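Local coordinates for protein alanine racemase (Actinobacillus succinogenes, PDB 3C3K) that probably binds a small molecule in the cleft between the two alpha/beta lobes of its periplasmic binding protein-like fold, at residues C92-P97 / L134-A139; G123-A128 / H153-S158; A128-D133 / L173-L178. All coordinates share one frame; numbering follows the deposited sequence.

Contact 1 of 3, residues C92-P97 / L134-A139; sequences CAEYDP and LAYQYA
The runs 93-96 and 135-138, the latter leading into helix 137-152, point 95° apart, Glu94 and Tyr138 being closest at 6.1 Å between CA atoms. Glu94 does most of the work. Its CG sits beside the backbone N and the chain bends at chi2, which brings the carboxylate up to the first turn of the helix, just past the N-cap residue Tyr136. Glu94 OE2 takes the N-H of Gln137 on its syn lone pair at 2.7 Å, fairly straight (161°), and also accepts from Leu74 N. Glu94 OE1 receives a weak, bent bond from Tyr138 N, also 2.7 Å. A negative group here would suit the helix dipole and probably stays ionised. From its extended side chain, Gln137 NE2 gives a very short 2.5 Å bond to Tyr95 O, coming from above the carbonyl plane. Water 1 ties Glu94 OE1, Tyr95 N and Gln137 NE2 together. The Tyr138 ring has Tyr136 CB over one face, and the Tyr138 side chain comes within about 3 Å (nearest atoms) of a bound glycerol, probably from the crystallisation liquor. The contact joins the loop after strand 89-92 of the six-stranded sheet to the helix after strand 127-131 of the four-stranded one.

Contact 2 of 3, residues G123-A128 / H153-S158; sequences GKKRIA and HGLDYS
Tyr157 lays its ring against the backbone that leads into strand 127-131, at the rim of a beta-alpha-beta unit: strand 127-131, helix 137-152 and strand 159-162 of the parallel sheet in the second lobe. Its CG is anti to the backbone N (chi1 178°), which carries the ring across Arg126. There CB of Arg126 makes a CH-pi contact over one face, 3.7 Å from the centroid of the Tyr157 ring and 18° off the normal. The ring's edge, at Tyr157 CE2, meets Ile127 O in the ring plane at 3.4 Å, and beyond it the hydroxyl lies beside the methyl of Ala128. Leu155 supplies the second patch, its CB next to Lys125 O (4.1 Å) and its CD1 4.4 Å from CD1 of Ile127.

No direct hydrogen bond crosses the pair; two waters do that job. Water 2 bridges three backbone groups, Lys125 O, Ile127 N and Tyr157 O, while water 3 spans Lys125 O and Tyr157 N, so Lys125 O accepts from both.

Further out, the guanidinium of Arg126 turns away, its plane 87° from the tyrosine ring, and NE bonds to Lys184 O, while the carboxylate of Asp186 grips the backbone N atoms of Lys125 and Arg126, one with each oxygen. After the turn at Gly154 the Leu155 side chain packs against Lys125 and Ile127 and touches Leu150 and Val120. Both segments leave helices through Schellman motifs, at Gly123 and Gly154, and in the second Leu155 N bonds to Leu150 O and Gly154 N to Lys151 O.

Contact 3 of 3, residues A128-D133 / L173-L178; sequences ALINHD and LATFSL
Ile130 heads toward helix 173-178 and meets Ala174, Thr175 and Leu178 there. Strand and helix run roughly antiparallel, 149° between their directions, with the axes 9.3 Å apart at closest approach. Because side chains alternate along the strand, Ala128 and Ile130 face the helix together, while Leu129 and Asn131 point away from it. On the helix, Ala174 and Leu178 stand one turn apart, Ala174 opposite Ile130 and Leu178 opposite Ala128.

The methyl of Ala174 presses into the fork of Ile130. Ile130 CG2, anti to the backbone N, lies 3.5 Å from Ala174 CB, tighter than ordinary carbon contact, and Ile130 CD1 also touches Ala174 CB, at 3.7 Å, on the same side as CG2. The second branch of Ile130, CG1, sits beside the backbone N and is fully extended (chi2 178°), so Ile130 CD1 carries on past Ala174 and ends 3.4 Å from Thr175 OG1. Leu178 fills the next position along the strand: its CD1 lies 3.7 Å from Ala128 CB and 4.1 Å from Ile130 CG1, with CD2 also near the alanine methyl. Leu178 and Ile130 cross obliquely rather than lying side by side.

Helix 168-179 links strand 159-162 to strand 187-190, and strand 127-131 lies between those two in the sheet, so this crossover helix packs over the strand it skips. Ala199 of helix 193-205 adds to the packing round Ile130 and Thr175. The one polar side-chain atom in the interface, Thr175 OG1, is turned back to its own helix and bonds to Gly171 O. Between strand 128-131 and this helix the contact is apolar packing, and shape fit rather than hydrogen bonding sets how the pair lies.

From the N terminus the first halves come in order, 92-97, 123-128 and 128-133, and the second halves follow in the same order, 134-139, 153-158 and 173-178. Every pair of contacts therefore crosses and none nests. Contact 1 closes the passage out of the first lobe, through strand 102-105, helix 108-121 and strand 127-131. Contact 2 closes the run through strand 127-131 and helix 137-152, joining the loop after that helix to the strand's start; contact 3 closes a longer run, through helix 137-152 and strand 159-162, to helix 168-179. Contacts 2 and 3 share Ala128 and stay within the second lobe, whereas contact 1 spans both. Contacts 1 and 3 meet where Asn131 ND2 probably bonds to Ala139 O, 3.1 Å away.

Contact 1 of 3, residues C92-P97 / L134-A139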
loop_
_atom_site.group_PDB
_atom_site.type_symbol
_atom_site.label_atom_id
_atom_site.label_comp_id
_atom_site.label_asym_id
_atom_site.label_seq_id
_atom_site.Cartn_x
_atom_site.Cartn_y
_atom_site.Cartn_z
ATOM N N CYS B 92 18.198 -3.206 1.247
ATOM C CA CYS B 92 17.590 -1.864 1.127
ATOM C C CYS B 92 17.181 -1.303 2.463
ATOM O O CYS B 92 16.616 -2.010 3.297
ATOM C CB CYS B 92 16.292 -1.917 0.327
ATOM S SG CYS B 92 16.437 -2.192 -1.409
ATOM N N ALA B 93 17.395 0.002 2.639
ATOM C CA ALA B 93 16.801 0.755 3.730
ATOM C C ALA B 93 17.351 0.447 5.090
ATOM O O ALA B 93 16.881 0.994 6.030
ATOM C CB ALA B 93 15.272 0.612 3.756
ATOM N N GLU B 94 18.342 -0.410 5.191
ATOM C CA GLU B 94 19.130 -0.546 6.417
ATOM C C GLU B 94 20.593 -0.210 6.070
ATOM O O GLU B 94 21.079 -0.536 4.995
ATOM C CB GLU B 94 19.024 -1.953 7.000
ATOM C CG GLU B 94 17.660 -2.331 7.562
ATOM C CD GLU B 94 17.501 -1.921 9.004
ATOM O OE1 GLU B 94 17.716 -0.724 9.296
ATOM O OE2 GLU B 94 17.178 -2.796 9.839
ATOM N N TYR B 95 21.271 0.472 6.967
ATOM C CA TYR B 95 22.642 0.923 6.712
ATOM C C TYR B 95 23.601 0.485 7.799
ATOM O O TYR B 95 23.478 0.957 8.933
ATOM C CB TYR B 95 22.666 2.444 6.646
ATOM C CG TYR B 95 24.002 3.067 6.399
ATOM C CD1 TYR B 95 24.733 2.739 5.278
ATOM C CD2 TYR B 95 24.484 4.052 7.228
ATOM C CE1 TYR B 95 25.946 3.313 5.004
ATOM C CE2 TYR B 95 25.677 4.662 6.976
ATOM C CZ TYR B 95 26.398 4.283 5.833
ATOM O OH TYR B 95 27.576 4.858 5.534
ATOM N N ASP B 96 24.545 -0.400 7.438
ATOM C CA ASP B 96 25.676 -0.727 8.279
ATOM C C ASP B 96 26.899 -0.819 7.386
ATOM O O ASP B 96 27.001 -1.738 6.567
ATOM C CB ASP B 96 25.510 -2.075 8.949
ATOM C CG ASP B 96 26.672 -2.384 9.882
ATOM O OD1 ASP B 96 27.603 -1.531 10.010
ATOM O OD2 ASP B 96 26.620 -3.459 10.512
ATOM N N PRO B 97 27.796 0.178 7.469
ATOM C CA PRO B 97 28.960 0.118 6.547
ATOM C C PRO B 97 29.987 -1.003 6.834
ATOM O O PRO B 97 30.885 -1.269 6.007
ATOM C CB PRO B 97 29.587 1.532 6.626
ATOM C CG PRO B 97 28.775 2.323 7.679
ATOM C CD PRO B 97 27.707 1.422 8.255
ATOM N N LEU B 134 11.198 -1.744 16.654
ATOM C CA LEU B 134 12.636 -1.603 16.892
ATOM C C LEU B 134 13.551 -2.730 16.399
ATOM O O LEU B 134 14.740 -2.613 16.581
ATOM C CB LEU B 134 12.904 -1.369 18.397
ATOM C CG LEU B 134 12.655 0.040 19.009
ATOM C CD1 LEU B 134 13.031 -0.030 20.505
ATOM C CD2 LEU B 134 13.447 1.160 18.355
ATOM N N ALA B 135 13.030 -3.840 15.850
ATOM C CA ALA B 135 13.904 -4.842 15.239
ATOM C C ALA B 135 14.642 -4.184 14.041
ATOM O O ALA B 135 15.755 -4.578 13.712
ATOM C CB ALA B 135 13.059 -6.092 14.741
ATOM N N TYR B 136 14.054 -3.140 13.430
ATOM C CA TYR B 136 14.711 -2.457 12.294
ATOM C C TYR B 136 15.718 -1.413 12.728
ATOM O O TYR B 136 15.431 -0.554 13.607
ATOM C CB TYR B 136 13.693 -1.857 11.366
ATOM C CG TYR B 136 12.808 -2.905 10.712
ATOM C CD1 TYR B 136 11.694 -3.436 11.374
ATOM C CD2 TYR B 136 13.089 -3.366 9.409
ATOM C CE1 TYR B 136 10.905 -4.438 10.756
ATOM C CE2 TYR B 136 12.289 -4.318 8.787
ATOM C CZ TYR B 136 11.207 -4.846 9.439
ATOM O OH TYR B 136 10.427 -5.819 8.799
ATOM N N GLN B 137 16.910 -1.467 12.124
ATOM C CA GLN B 137 17.963 -0.553 12.571
ATOM C C GLN B 137 17.514 0.865 12.236
ATOM O O GLN B 137 17.780 1.816 12.978
ATOM C CB GLN B 137 19.347 -0.878 11.977
ATOM C CG GLN B 137 20.475 -0.123 12.668
ATOM C CD GLN B 137 21.853 -0.274 12.027
ATOM O OE1 GLN B 137 22.751 -0.805 12.669
ATOM N NE2 GLN B 137 22.037 0.215 10.785
ATOM N N TYR B 138 16.778 1.040 11.154
ATOM C CA TYR B 138 16.383 2.406 10.937
ATOM C C TYR B 138 15.470 2.902 12.081
ATOM O O TYR B 138 15.504 4.060 12.421
ATOM C CB TYR B 138 15.747 2.640 9.586
ATOM C CG TYR B 138 14.572 1.760 9.236
ATOM C CD1 TYR B 138 13.270 2.020 9.717
ATOM C CD2 TYR B 138 14.733 0.714 8.304
ATOM C CE1 TYR B 138 12.180 1.168 9.325
ATOM C CE2 TYR B 138 13.682 -0.098 7.925
ATOM C CZ TYR B 138 12.419 0.152 8.407
ATOM O OH TYR B 138 11.416 -0.689 7.918
ATOM N N ALA B 139 14.655 2.034 12.668
ATOM C CA ALA B 139 13.793 2.543 13.738
ATOM C C ALA B 139 14.629 2.856 14.973
ATOM O O ALA B 139 14.320 3.805 15.737
ATOM C CB ALA B 139 12.629 1.592 14.056
HETATM O O HOH W 1 19.989 1.061 9.311
#

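Contact 2 of 3, residues G123-A128 / H153-S158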
loop_
_atom_site.group_PDB
_atom_site.type_symbol
_atom_site.label_atom_id
_atom_site.label_comp_id
_atom_site.label_asym_id
_atom_site.label_seq_id
_atom_site.Cartn_x
_atom_site.Cartn_y
_atom_site.Cartn_z
ATOM N N GLY B 123 10.737 26.830 17.704
ATOM C CA GLY B 123 10.295 27.209 19.048
ATOM C C GLY B 123 9.676 26.080 19.873
ATOM O O GLY B 123 9.259 26.315 20.995
ATOM N N LYS B 124 9.619 24.856 19.316
ATOM C CA LYS B 124 9.037 23.695 19.985
ATOM C C LYS B 124 9.989 23.129 21.059
ATOM O O LYS B 124 11.171 23.126 20.860
ATOM C CB LYS B 124 8.662 22.615 18.947
ATOM C CG LYS B 124 7.610 23.077 17.937
ATOM C CD LYS B 124 6.308 23.444 18.689
ATOM C CE LYS B 124 5.178 23.871 17.754
ATOM N NZ LYS B 124 3.831 23.630 18.454
ATOM N N LYS B 125 9.475 22.663 22.190
ATOM C CA LYS B 125 10.307 22.352 23.320
ATOM C C LYS B 125 9.919 21.001 23.943
ATOM O O LYS B 125 10.664 20.416 24.748
ATOM C CB LYS B 125 10.185 23.465 24.377
ATOM C CG LYS B 125 11.192 24.588 24.138
ATOM C CD LYS B 125 11.128 25.628 25.227
ATOM C CE LYS B 125 12.018 26.803 24.896
ATOM N NZ LYS B 125 11.879 27.249 23.460
ATOM N N ARG B 126 8.775 20.472 23.538
ATOM C CA ARG B 126 8.354 19.170 24.052
ATOM C C ARG B 126 7.996 18.275 22.882
ATOM O O ARG B 126 6.806 18.169 22.497
ATOM C CB ARG B 126 7.170 19.328 25.006
ATOM C CG ARG B 126 7.557 20.024 26.310
ATOM C CD ARG B 126 6.371 20.499 27.246
ATOM N NE ARG B 126 5.134 20.939 26.596
ATOM C CZ ARG B 126 4.853 22.176 26.160
ATOM N NH1 ARG B 126 5.730 23.168 26.270
ATOM N NH2 ARG B 126 3.661 22.433 25.593
ATOM N N ILE B 127 9.020 17.656 22.303
ATOM C CA ILE B 127 8.867 16.933 21.075
ATOM C C ILE B 127 8.774 15.464 21.482
ATOM O O ILE B 127 9.658 14.964 22.204
ATOM C CB ILE B 127 10.076 17.168 20.121
ATOM C CG1 ILE B 127 10.204 18.648 19.758
ATOM C CG2 ILE B 127 9.939 16.282 18.825
ATOM C CD1 ILE B 127 11.561 19.077 19.338
ATOM N N ALA B 128 7.728 14.788 21.027
ATOM C CA ALA B 128 7.489 13.347 21.265
ATOM C C ALA B 128 7.796 12.588 19.978
ATOM O O ALA B 128 7.848 13.191 18.870
ATOM C CB ALA B 128 5.975 13.086 21.717
ATOM N N HIS B 153 20.085 19.746 22.785
ATOM C CA HIS B 153 19.442 21.068 22.939
ATOM C C HIS B 153 19.039 21.338 24.384
ATOM O O HIS B 153 18.356 22.290 24.680
ATOM C CB HIS B 153 18.221 21.167 22.009
ATOM C CG HIS B 153 18.589 21.324 20.564
ATOM N ND1 HIS B 153 19.303 22.405 20.091
ATOM C CD2 HIS B 153 18.372 20.513 19.497
ATOM C CE1 HIS B 153 19.472 22.271 18.784
ATOM N NE2 HIS B 153 18.933 21.124 18.400
ATOM N N GLY B 154 19.438 20.453 25.279
ATOM C CA GLY B 154 19.133 20.640 26.688
ATOM C C GLY B 154 17.652 20.653 27.014
ATOM O O GLY B 154 17.266 21.322 27.920
ATOM N N LEU B 155 16.827 19.959 26.223
ATOM C CA LEU B 155 15.401 19.890 26.454
ATOM C C LEU B 155 15.124 18.894 27.584
ATOM O O LEU B 155 15.699 17.835 27.642
ATOM C CB LEU B 155 14.642 19.546 25.157
ATOM C CG LEU B 155 14.961 20.483 23.946
ATOM C CD1 LEU B 155 14.325 20.120 22.644
ATOM C CD2 LEU B 155 14.573 21.934 24.234
ATOM N N ASP B 156 14.201 19.221 28.469
ATOM C CA ASP B 156 13.884 18.308 29.559
ATOM C C ASP B 156 12.871 17.189 29.153
ATOM O O ASP B 156 12.914 16.047 29.666
ATOM C CB ASP B 156 13.330 19.132 30.694
ATOM C CG ASP B 156 13.319 18.352 32.033
ATOM O OD1 ASP B 156 13.870 17.208 32.120
ATOM O OD2 ASP B 156 12.747 18.895 32.985
ATOM N N TYR B 157 12.002 17.492 28.203
ATOM C CA TYR B 157 10.945 16.559 27.795
ATOM C C TYR B 157 11.440 15.567 26.763
ATOM O O TYR B 157 12.031 15.939 25.699
ATOM C CB TYR B 157 9.752 17.337 27.211
ATOM C CG TYR B 157 8.572 16.529 26.682
ATOM C CD1 TYR B 157 7.398 16.416 27.413
ATOM C CD2 TYR B 157 8.610 15.949 25.416
ATOM C CE1 TYR B 157 6.306 15.701 26.918
ATOM C CE2 TYR B 157 7.562 15.219 24.926
ATOM C CZ TYR B 157 6.400 15.103 25.675
ATOM O OH TYR B 157 5.338 14.421 25.166
ATOM N N SER B 158 11.110 14.319 27.064
ATOM C CA SER B 158 11.358 13.210 26.208
ATOM C C SER B 158 10.160 12.322 26.293
ATOM O O SER B 158 9.659 12.045 27.431
ATOM C CB SER B 158 12.501 12.383 26.790
ATOM O OG SER B 158 13.302 11.998 25.756
HETATM O O HOH W 2 11.431 17.880 23.740
HETATM O O HOH W 3 11.462 20.488 27.348
#

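Contact 3 of 3, residues A128-D133 / L173-L178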
loop_
_atom_site.group_PDB
_atom_site.type_symbol
_atom_site.label_atom_id
_atom_site.label_comp_id
_atom_site.label_asym_id
_atom_site.label_seq_id
_atom_site.Cartn_x
_atom_site.Cartn_y
_atom_site.Cartn_z
ATOM N N ALA B 128 7.728 14.788 21.027
ATOM C CA ALA B 128 7.489 13.347 21.265
ATOM C C ALA B 128 7.796 12.588 19.978
ATOM O O ALA B 128 7.848 13.191 18.870
ATOM C CB ALA B 128 5.975 13.086 21.717
ATOM N N LEU B 129 8.042 11.284 20.128
ATOM C CA LEU B 129 8.305 10.369 19.028
ATOM C C LEU B 129 7.266 9.238 19.031
ATOM O O LEU B 129 6.945 8.659 20.085
ATOM C CB LEU B 129 9.741 9.795 19.129
ATOM C CG LEU B 129 10.219 8.804 18.052
ATOM C CD1 LEU B 129 10.612 9.630 16.761
ATOM C CD2 LEU B 129 11.443 8.007 18.507
ATOM N N ILE B 130 6.672 8.979 17.874
ATOM C CA ILE B 130 5.887 7.761 17.720
ATOM C C ILE B 130 6.816 6.821 16.925
ATOM O O ILE B 130 7.162 7.109 15.742
ATOM C CB ILE B 130 4.532 7.982 16.952
ATOM C CG1 ILE B 130 3.647 8.941 17.718
ATOM C CG2 ILE B 130 3.770 6.608 16.785
ATOM C CD1 ILE B 130 2.329 9.261 17.057
ATOM N N ASN B 131 7.287 5.767 17.580
ATOM C CA ASN B 131 8.157 4.812 16.890
ATOM C C ASN B 131 7.353 3.521 16.595
ATOM O O ASN B 131 6.200 3.390 17.033
ATOM C CB ASN B 131 9.432 4.571 17.725
ATOM C CG ASN B 131 10.595 4.092 16.901
ATOM O OD1 ASN B 131 10.419 3.623 15.775
ATOM N ND2 ASN B 131 11.802 4.112 17.488
ATOM N N HIS B 132 7.899 2.565 15.862
ATOM C CA HIS B 132 7.046 1.411 15.545
ATOM C C HIS B 132 7.681 0.096 15.968
ATOM O O HIS B 132 7.374 -0.417 17.098
ATOM C CB HIS B 132 6.485 1.462 14.092
ATOM C CG HIS B 132 5.887 0.174 13.596
ATOM N ND1 HIS B 132 4.933 -0.539 14.298
ATOM C CD2 HIS B 132 6.097 -0.524 12.443
ATOM C CE1 HIS B 132 4.590 -1.624 13.609
ATOM N NE2 HIS B 132 5.285 -1.648 12.489
ATOM N N ASP B 133 8.567 -0.449 15.153
ATOM C CA ASP B 133 9.143 -1.816 15.389
ATOM C C ASP B 133 10.661 -1.712 15.438
ATOM O O ASP B 133 11.325 -1.574 14.406
ATOM C CB ASP B 133 8.715 -2.697 14.208
ATOM C CG ASP B 133 9.253 -4.150 14.252
ATOM O OD1 ASP B 133 9.913 -4.649 15.211
ATOM O OD2 ASP B 133 8.961 -4.807 13.230
ATOM N N LEU B 173 -3.833 6.027 18.287
ATOM C CA LEU B 173 -3.638 5.447 19.624
ATOM C C LEU B 173 -2.313 5.864 20.344
ATOM O O LEU B 173 -2.314 6.228 21.551
ATOM C CB LEU B 173 -3.677 3.944 19.495
ATOM C CG LEU B 173 -5.002 3.443 18.959
ATOM C CD1 LEU B 173 -4.943 1.900 18.718
ATOM C CD2 LEU B 173 -6.081 3.771 19.973
ATOM N N ALA B 174 -1.187 5.778 19.634
ATOM C CA ALA B 174 0.044 6.361 20.093
ATOM C C ALA B 174 -0.173 7.845 20.531
ATOM O O ALA B 174 0.293 8.279 21.562
ATOM C CB ALA B 174 1.118 6.290 18.973
ATOM N N THR B 175 -0.870 8.629 19.734
ATOM C CA THR B 175 -1.083 10.001 20.056
ATOM C C THR B 175 -1.945 10.198 21.307
ATOM O O THR B 175 -1.611 11.003 22.159
ATOM C CB THR B 175 -1.637 10.758 18.843
ATOM O OG1 THR B 175 -0.695 10.607 17.754
ATOM C CG2 THR B 175 -1.890 12.194 19.193
ATOM N N PHE B 176 -3.043 9.487 21.411
ATOM C CA PHE B 176 -3.868 9.594 22.609
ATOM C C PHE B 176 -3.016 9.269 23.839
ATOM O O PHE B 176 -3.028 9.995 24.803
ATOM C CB PHE B 176 -5.138 8.724 22.501
ATOM C CG PHE B 176 -6.195 9.324 21.570
ATOM C CD1 PHE B 176 -6.657 10.599 21.757
ATOM C CD2 PHE B 176 -6.681 8.609 20.466
ATOM C CE1 PHE B 176 -7.591 11.132 20.899
ATOM C CE2 PHE B 176 -7.641 9.143 19.637
ATOM C CZ PHE B 176 -8.079 10.366 19.827
ATOM N N SER B 177 -2.175 8.272 23.747
ATOM C CA SER B 177 -1.304 7.895 24.860
ATOM C C SER B 177 -0.365 9.031 25.268
ATOM O O SER B 177 -0.142 9.219 26.464
ATOM C CB SER B 177 -0.500 6.671 24.452
ATOM O OG SER B 177 0.378 6.271 25.506
ATOM N N LEU B 178 0.150 9.821 24.306
ATOM C CA LEU B 178 1.084 10.947 24.611
ATOM C C LEU B 178 0.371 12.162 25.162
ATOM O O LEU B 178 0.944 12.959 25.915
ATOM C CB LEU B 178 1.856 11.397 23.358
ATOM C CG LEU B 178 2.800 10.393 22.666
ATOM C CD1 LEU B 178 3.084 10.891 21.267
ATOM C CD2 LEU B 178 4.088 10.190 23.436
#